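Local coordinates for protein putative 3-hydroxybutyryl-CoA dehydratase (Rhodopseudomonas palustris, PDB 3HIN) that probably acts as a lyase of the enoyl-CoA hydratase/isomerase family, adding water to or removing it from acyl-CoA thioesters, at residues I110-G115 / D199-L204; L18-V23 / K49-D54. One frame throughout, in Å; residues are numbered along the deposited sequence.

Contact 1 (I110-G115 / D199-L204); sequences IAALKG and DKALEL
Ile110 and Ala112 of strand 109-113 pack against Ala201 and Leu204 of helix 197-208 in a buried contact of apolar side chains inside the crotonase-like core. The two short segments run nearly antiparallel, at 166°, with axes 8.0 Å apart. The two alanines let the backbones come close, CA of Ala112 lying 5.8 Å from CA of Ala201, and their CB methyls meet at 3.9 Å. The beta-branched Ile110 packs beside them with CG2, 3.6 Å from CB of Ala201. Ile110 holds CG2 opposite its backbone N and turns its longer branch so that CD1 ends beside the helix backbone, 4.2 Å from the carbonyl C of Leu204. Leu204, one helical turn after Ala201, adds a looser touch, its CD1 4.5 Å from CG2 of Ile110. NZ of Lys200 forms a salt bridge with OE2 of the exposed Glu203, 3.0 Å, from above the carboxylate plane; the Lys200 side chain also packs on Val132, Tyr190 and Ile192. Backbone bonds join Ile110 to strand 61-66 and Ala111 to strand 130-134. A helix lying antiparallel along parallel strands, as here, belongs to the layered alpha/beta core of the crotonase fold.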
ATOM      1  N   ILE A 110     -21.075  -4.953  17.620  1.00 30.84           N
ATOM      2  CA  ILE A 110     -20.449  -5.671  18.692  1.00 32.17           C
ATOM      3  C   ILE A 110     -20.448  -7.146  18.316  1.00 32.49           C
ATOM      4  O   ILE A 110     -21.491  -7.677  17.981  1.00 33.37           O
ATOM      5  CB  ILE A 110     -21.228  -5.426  20.067  1.00 32.78           C
ATOM      6  CG1 ILE A 110     -21.312  -3.915  20.373  1.00 33.83           C
ATOM      7  CG2 ILE A 110     -20.563  -6.175  21.259  1.00 31.44           C
ATOM      8  CD1 ILE A 110     -22.700  -3.411  20.459  1.00 33.98           C
ATOM      9  N   ALA A 111     -19.312  -7.814  18.431  1.00 32.32           N
ATOM     10  CA  ALA A 111     -19.250  -9.263  18.164  1.00 32.73           C
ATOM     11  C   ALA A 111     -19.136 -10.033  19.490  1.00 33.59           C
ATOM     12  O   ALA A 111     -18.270  -9.724  20.320  1.00 35.14           O
ATOM     13  CB  ALA A 111     -18.044  -9.563  17.262  1.00 32.59           C
ATOM     14  N   ALA A 112     -20.025 -11.000  19.703  1.00 31.72           N
ATOM     15  CA  ALA A 112     -20.012 -11.817  20.880  1.00 30.93           C
ATOM     16  C   ALA A 112     -19.220 -13.048  20.532  1.00 31.53           C
ATOM     17  O   ALA A 112     -19.633 -13.799  19.636  1.00 32.10           O
ATOM     18  CB  ALA A 112     -21.493 -12.153  21.307  1.00 30.37           C
ATOM     19  N   LEU A 113     -18.041 -13.227  21.140  1.00 30.18           N
ATOM     20  CA  LEU A 113     -17.147 -14.329  20.746  1.00 30.94           C
ATOM     21  C   LEU A 113     -17.174 -15.531  21.714  1.00 32.49           C
ATOM     22  O   LEU A 113     -17.178 -15.373  22.916  1.00 32.99           O
ATOM     23  CB  LEU A 113     -15.728 -13.813  20.548  1.00 31.30           C
ATOM     24  CG  LEU A 113     -15.614 -12.531  19.707  1.00 31.23           C
ATOM     25  CD1 LEU A 113     -14.137 -12.161  19.655  1.00 32.43           C
ATOM     26  CD2 LEU A 113     -16.152 -12.726  18.303  1.00 30.31           C
ATOM     27  N   LYS A 114     -17.263 -16.740  21.185  1.00 32.77           N
ATOM     28  CA  LYS A 114     -17.133 -17.955  22.015  1.00 32.19           C
ATOM     29  C   LYS A 114     -16.518 -19.014  21.125  1.00 31.90           C
ATOM     30  O   LYS A 114     -16.574 -18.851  19.927  1.00 31.76           O
ATOM     31  CB  LYS A 114     -18.524 -18.445  22.479  1.00 33.37           C
ATOM     32  CG  LYS A 114     -19.488 -18.851  21.337  1.00 30.56           C
ATOM     33  CD  LYS A 114     -20.895 -19.043  21.918  1.00 37.89           C
ATOM     34  CE  LYS A 114     -21.906 -19.096  20.788  1.00 36.94           C
ATOM     35  NZ  LYS A 114     -23.359 -19.235  21.245  1.00 39.59           N
ATOM     36  N   GLY A 115     -15.959 -20.083  21.706  1.00 31.63           N
ATOM     37  CA  GLY A 115     -15.482 -21.239  20.945  1.00 32.39           C
ATOM     38  C   GLY A 115     -14.582 -20.746  19.822  1.00 32.52           C
ATOM     39  O   GLY A 115     -13.854 -19.805  19.978  1.00 33.78           O
ATOM     40  N   ASP A 199     -25.090 -12.056  26.137  1.00 36.30           N
ATOM     41  CA  ASP A 199     -25.733 -11.251  27.174  1.00 36.32           C
ATOM     42  C   ASP A 199     -24.939  -9.961  27.337  1.00 35.34           C
ATOM     43  O   ASP A 199     -25.505  -8.879  27.280  1.00 35.91           O
ATOM     44  CB  ASP A 199     -25.787 -12.058  28.469  1.00 35.25           C
ATOM     45  CG  ASP A 199     -26.976 -13.058  28.497  1.00 39.56           C
ATOM     46  OD1 ASP A 199     -27.920 -12.958  27.662  1.00 36.24           O
ATOM     47  OD2 ASP A 199     -26.999 -13.928  29.403  1.00 40.13           O
ATOM     48  N   LYS A 200     -23.625 -10.073  27.500  1.00 34.33           N
ATOM     49  CA  LYS A 200     -22.802  -8.862  27.648  1.00 34.53           C
ATOM     50  C   LYS A 200     -22.935  -7.968  26.388  1.00 34.11           C
ATOM     51  O   LYS A 200     -23.140  -6.744  26.473  1.00 33.97           O
ATOM     52  CB  LYS A 200     -21.327  -9.190  27.940  1.00 33.92           C
ATOM     53  CG  LYS A 200     -20.463  -7.920  28.059  1.00 34.06           C
ATOM     54  CD  LYS A 200     -20.875  -7.115  29.345  1.00 33.42           C
ATOM     55  CE  LYS A 200     -19.823  -6.088  29.757  1.00 34.94           C
ATOM     56  NZ  LYS A 200     -20.233  -5.282  30.946  1.00 30.60           N
ATOM     57  N   ALA A 201     -22.859  -8.584  25.220  1.00 34.34           N
ATOM     58  CA  ALA A 201     -22.819  -7.827  23.979  1.00 33.41           C
ATOM     59  C   ALA A 201     -24.109  -7.095  23.872  1.00 34.17           C
ATOM     60  O   ALA A 201     -24.128  -5.950  23.388  1.00 33.88           O
ATOM     61  CB  ALA A 201     -22.621  -8.748  22.762  1.00 34.89           C
ATOM     62  N   LEU A 202     -25.192  -7.734  24.316  1.00 33.51           N
ATOM     63  CA  LEU A 202     -26.475  -7.081  24.237  1.00 35.12           C
ATOM     64  C   LEU A 202     -26.602  -5.943  25.256  1.00 36.29           C
ATOM     65  O   LEU A 202     -27.188  -4.902  24.964  1.00 38.68           O
ATOM     66  CB  LEU A 202     -27.600  -8.088  24.368  1.00 33.72           C
ATOM     67  CG  LEU A 202     -29.012  -7.580  24.008  1.00 37.90           C
ATOM     68  CD1 LEU A 202     -29.178  -7.125  22.565  1.00 37.65           C
ATOM     69  CD2 LEU A 202     -30.161  -8.614  24.343  1.00 43.56           C
ATOM     70  N   GLU A 203     -26.063  -6.076  26.449  1.00 36.92           N
ATOM     71  CA  GLU A 203     -26.083  -4.882  27.283  1.00 37.82           C
ATOM     72  C   GLU A 203     -25.205  -3.733  26.732  1.00 36.28           C
ATOM     73  O   GLU A 203     -25.566  -2.570  26.864  1.00 37.12           O
ATOM     74  CB  GLU A 203     -25.789  -5.193  28.749  1.00 39.40           C
ATOM     75  CG  GLU A 203     -24.338  -5.440  28.982  1.00 45.32           C
ATOM     76  CD  GLU A 203     -23.818  -4.877  30.309  1.00 51.48           C
ATOM     77  OE1 GLU A 203     -24.344  -5.330  31.363  1.00 51.14           O
ATOM     78  OE2 GLU A 203     -22.846  -4.053  30.259  1.00 50.20           O
ATOM     79  N   LEU A 204     -24.067  -4.048  26.113  1.00 35.20           N
ATOM     80  CA  LEU A 204     -23.299  -3.028  25.413  1.00 34.70           C
ATOM     81  C   LEU A 204     -24.091  -2.405  24.296  1.00 33.76           C
ATOM     82  O   LEU A 204     -24.041  -1.205  24.119  1.00 32.39           O
ATOM     83  CB  LEU A 204     -21.975  -3.553  24.873  1.00 34.35           C
ATOM     84  CG  LEU A 204     -21.013  -4.015  25.975  1.00 34.01           C
ATOM     85  CD1 LEU A 204     -19.772  -4.584  25.349  1.00 37.62           C
ATOM     86  CD2 LEU A 204     -20.589  -2.880  26.829  1.00 38.65           C
TER

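Contact 2 (L18-V23 / K49-D54); sequences LVVDTV and KDCLTD
In the N-terminal part of the crotonase-like core, the last turn of helix 42-51 packs on an outermost strand of the sheet, 18-23, and Cys51 is the residue through which this turn makes the contact. Its SG meets two side chains of the strand: methyl CG2 of Val20 at 3.7 Å and methyl CD1 of Leu18 at 4.0 Å. Leu18 and Val20 are two residues apart, so in an extended strand both face the helix, whereas Val19 between them faces the other way. Cys51 places SG anti to its own carbonyl carbon (chi1 -73°), and from there the sulfur reaches across to the strand. Val20 sets CG2 beside its backbone N, where it meets the sulfur, while Leu18 reaches it with one branch of its fork and also lies on Leu44 and Ala47, earlier in the same helix. The nearest CA pair, Val20 and Cys51, is still 8.2 Å apart; side chains bridge that distance. Ile29 of the neighbouring strand touches both Cys51 and Leu52, which extends the packing one strand further into the sheet.

Just beyond Cys51 the helix stops. Leu52 is the first residue to leave helical angles, and its side chain lies on Lys101 and Ile102 of helix 85-103. Thr53 then folds back: its OG1 donates to the carbonyl O of Lys49 at 2.7 Å, from above the carbonyl plane, and its N bonds to Asp50 O at 3.0 Å. These two bonds use carbonyls of the final turn and close the chain back on the helix end. Across the interface itself no hydrogen bond or salt bridge forms. A thiol touching two methyl groups is held by van der Waals packing, and its weak polarity is consistent with a place at the border between the buried Leu18 and the exposed Val20.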
ATOM      1  N   LEU A  18     -28.537 -17.488   8.718  1.00 30.63           N
ATOM      2  CA  LEU A  18     -28.407 -16.357   9.684  1.00 32.21           C
ATOM      3  C   LEU A  18     -29.681 -16.402  10.485  1.00 33.08           C
ATOM      4  O   LEU A  18     -30.671 -16.831   9.953  1.00 32.80           O
ATOM      5  CB  LEU A  18     -28.331 -14.981   8.976  1.00 30.68           C
ATOM      6  CG  LEU A  18     -27.033 -14.668   8.218  1.00 34.47           C
ATOM      7  CD1 LEU A  18     -27.113 -13.263   7.648  1.00 36.34           C
ATOM      8  CD2 LEU A  18     -25.746 -14.859   9.065  1.00 33.08           C
ATOM      9  N   VAL A  19     -29.642 -16.013  11.760  1.00 34.35           N
ATOM     10  CA  VAL A  19     -30.839 -15.808  12.508  1.00 34.94           C
ATOM     11  C   VAL A  19     -30.851 -14.388  13.023  1.00 35.23           C
ATOM     12  O   VAL A  19     -30.059 -14.037  13.914  1.00 34.84           O
ATOM     13  CB  VAL A  19     -30.921 -16.765  13.705  1.00 36.51           C
ATOM     14  CG1 VAL A  19     -32.012 -16.227  14.729  1.00 37.26           C
ATOM     15  CG2 VAL A  19     -31.153 -18.240  13.222  1.00 36.85           C
ATOM     16  N   VAL A  20     -31.768 -13.606  12.486  1.00 35.34           N
ATOM     17  CA  VAL A  20     -31.814 -12.162  12.653  1.00 35.95           C
ATOM     18  C   VAL A  20     -33.015 -11.741  13.505  1.00 37.20           C
ATOM     19  O   VAL A  20     -34.182 -12.028  13.163  1.00 37.12           O
ATOM     20  CB  VAL A  20     -31.990 -11.489  11.273  1.00 35.90           C
ATOM     21  CG1 VAL A  20     -32.012  -9.988  11.415  1.00 36.29           C
ATOM     22  CG2 VAL A  20     -30.919 -11.948  10.277  1.00 32.68           C
ATOM     23  N   ASP A  21     -32.765 -11.049  14.602  1.00 37.51           N
ATOM     24  CA  ASP A  21     -33.894 -10.526  15.396  1.00 38.58           C
ATOM     25  C   ASP A  21     -33.609  -9.074  15.696  1.00 38.95           C
ATOM     26  O   ASP A  21     -32.535  -8.579  15.422  1.00 38.47           O
ATOM     27  CB  ASP A  21     -34.067 -11.312  16.702  1.00 37.99           C
ATOM     28  CG  ASP A  21     -35.499 -11.289  17.220  1.00 40.78           C
ATOM     29  OD1 ASP A  21     -36.428 -10.720  16.572  1.00 38.47           O
ATOM     30  OD2 ASP A  21     -35.691 -11.848  18.312  1.00 45.54           O
ATOM     31  N   THR A  22     -34.566  -8.429  16.332  1.00 39.52           N
ATOM     32  CA  THR A  22     -34.458  -7.049  16.725  1.00 39.96           C
ATOM     33  C   THR A  22     -34.877  -7.092  18.167  1.00 40.63           C
ATOM     34  O   THR A  22     -36.034  -7.435  18.448  1.00 39.56           O
ATOM     35  CB  THR A  22     -35.458  -6.220  15.927  1.00 39.72           C
ATOM     36  OG1 THR A  22     -35.021  -6.226  14.578  1.00 41.51           O
ATOM     37  CG2 THR A  22     -35.520  -4.754  16.419  1.00 41.00           C
ATOM     38  N   VAL A  23     -33.947  -6.799  19.082  1.00 39.65           N
ATOM     39  CA  VAL A  23     -34.302  -6.680  20.495  1.00 40.27           C
ATOM     40  C   VAL A  23     -34.170  -5.217  20.943  1.00 40.53           C
ATOM     41  O   VAL A  23     -33.058  -4.709  21.084  1.00 40.17           O
ATOM     42  CB  VAL A  23     -33.458  -7.590  21.380  1.00 40.20           C
ATOM     43  CG1 VAL A  23     -34.057  -7.607  22.814  1.00 42.73           C
ATOM     44  CG2 VAL A  23     -33.411  -8.997  20.803  1.00 39.74           C
ATOM     45  N   LYS A  49     -24.154  -9.132   4.268  1.00 34.81           N
ATOM     46  CA  LYS A  49     -24.128  -7.846   3.640  1.00 35.40           C
ATOM     47  C   LYS A  49     -25.533  -7.228   3.555  1.00 36.05           C
ATOM     48  O   LYS A  49     -25.719  -6.035   3.838  1.00 33.57           O
ATOM     49  CB  LYS A  49     -23.576  -8.043   2.250  1.00 36.71           C
ATOM     50  CG  LYS A  49     -23.268  -6.791   1.478  1.00 38.64           C
ATOM     51  CD  LYS A  49     -22.600  -7.214   0.153  1.00 40.70           C
ATOM     52  CE  LYS A  49     -22.932  -6.257  -0.965  1.00 46.88           C
ATOM     53  NZ  LYS A  49     -21.833  -5.237  -0.984  1.00 47.43           N
ATOM     54  N   ASP A  50     -26.500  -8.054   3.156  1.00 36.35           N
ATOM     55  CA  ASP A  50     -27.899  -7.654   3.108  1.00 37.96           C
ATOM     56  C   ASP A  50     -28.397  -7.125   4.433  1.00 37.40           C
ATOM     57  O   ASP A  50     -29.004  -6.070   4.456  1.00 36.09           O
ATOM     58  CB  ASP A  50     -28.808  -8.813   2.682  1.00 39.76           C
ATOM     59  CG  ASP A  50     -28.856  -9.009   1.174  1.00 44.32           C
ATOM     60  OD1 ASP A  50     -28.150  -8.229   0.459  1.00 49.10           O
ATOM     61  OD2 ASP A  50     -29.579  -9.954   0.707  1.00 52.87           O
ATOM     62  N   CYS A  51     -28.156  -7.852   5.528  1.00 37.81           N
ATOM     63  CA  CYS A  51     -28.644  -7.390   6.839  1.00 38.63           C
ATOM     64  C   CYS A  51     -28.052  -6.032   7.191  1.00 38.46           C
ATOM     65  O   CYS A  51     -28.714  -5.236   7.808  1.00 38.51           O
ATOM     66  CB  CYS A  51     -28.194  -8.307   7.939  1.00 38.33           C
ATOM     67  SG  CYS A  51     -29.034  -9.797   7.935  1.00 43.99           S
ATOM     68  N   LEU A  52     -26.791  -5.802   6.821  1.00 36.99           N
ATOM     69  CA  LEU A  52     -26.171  -4.493   7.037  1.00 38.03           C
ATOM     70  C   LEU A  52     -26.395  -3.459   5.898  1.00 37.70           C
ATOM     71  O   LEU A  52     -25.766  -2.423   5.887  1.00 38.43           O
ATOM     72  CB  LEU A  52     -24.703  -4.681   7.335  1.00 36.45           C
ATOM     73  CG  LEU A  52     -24.408  -5.848   8.274  1.00 39.83           C
ATOM     74  CD1 LEU A  52     -22.944  -6.269   8.196  1.00 36.44           C
ATOM     75  CD2 LEU A  52     -24.745  -5.428   9.690  1.00 38.71           C
ATOM     76  N   THR A  53     -27.295  -3.716   4.950  1.00 38.64           N
ATOM     77  CA  THR A  53     -27.586  -2.678   3.948  1.00 38.44           C
ATOM     78  C   THR A  53     -28.909  -2.008   4.329  1.00 38.85           C
ATOM     79  O   THR A  53     -29.874  -2.697   4.625  1.00 35.40           O
ATOM     80  CB  THR A  53     -27.576  -3.299   2.520  1.00 39.07           C
ATOM     81  OG1 THR A  53     -26.274  -3.870   2.325  1.00 37.53           O
ATOM     82  CG2 THR A  53     -27.785  -2.222   1.420  1.00 38.48           C
ATOM     83  N   ASP A  54     -28.940  -0.667   4.359  1.00 40.81           N
ATOM     84  CA  ASP A  54     -30.188   0.073   4.601  1.00 42.95           C
ATOM     85  C   ASP A  54     -30.802  -0.377   5.914  1.00 43.10           C
ATOM     86  O   ASP A  54     -31.981  -0.742   5.977  1.00 42.08           O
ATOM     87  CB  ASP A  54     -31.220  -0.141   3.465  1.00 44.05           C
ATOM     88  CG  ASP A  54     -30.753   0.433   2.134  1.00 48.49           C
ATOM     89  OD1 ASP A  54     -29.949   1.397   2.122  1.00 50.60           O
ATOM     90  OD2 ASP A  54     -31.185  -0.084   1.085  1.00 53.40           O
TER

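Overall arrangement
Both contacts set a helix on the same mixed sheet, from opposite faces. Contact 1 uses a strand with neighbours on both sides and is buried; contact 2 uses a strand at the sheet's edge and is only partly so. Their centres lie 16 Å apart, and no atoms touch between them. Both interfaces are apolar, yet in contact 1 alanines let helix and strand come close and Ile110 and Leu204 widen the interface to 181 Å², whereas a single sulfur spans the wider gap of contact 2, burying 93 Å². No polar bond crosses either interface; among those nearby are a salt bridge in 199-204 and a threonine closing the helix end in 49-54.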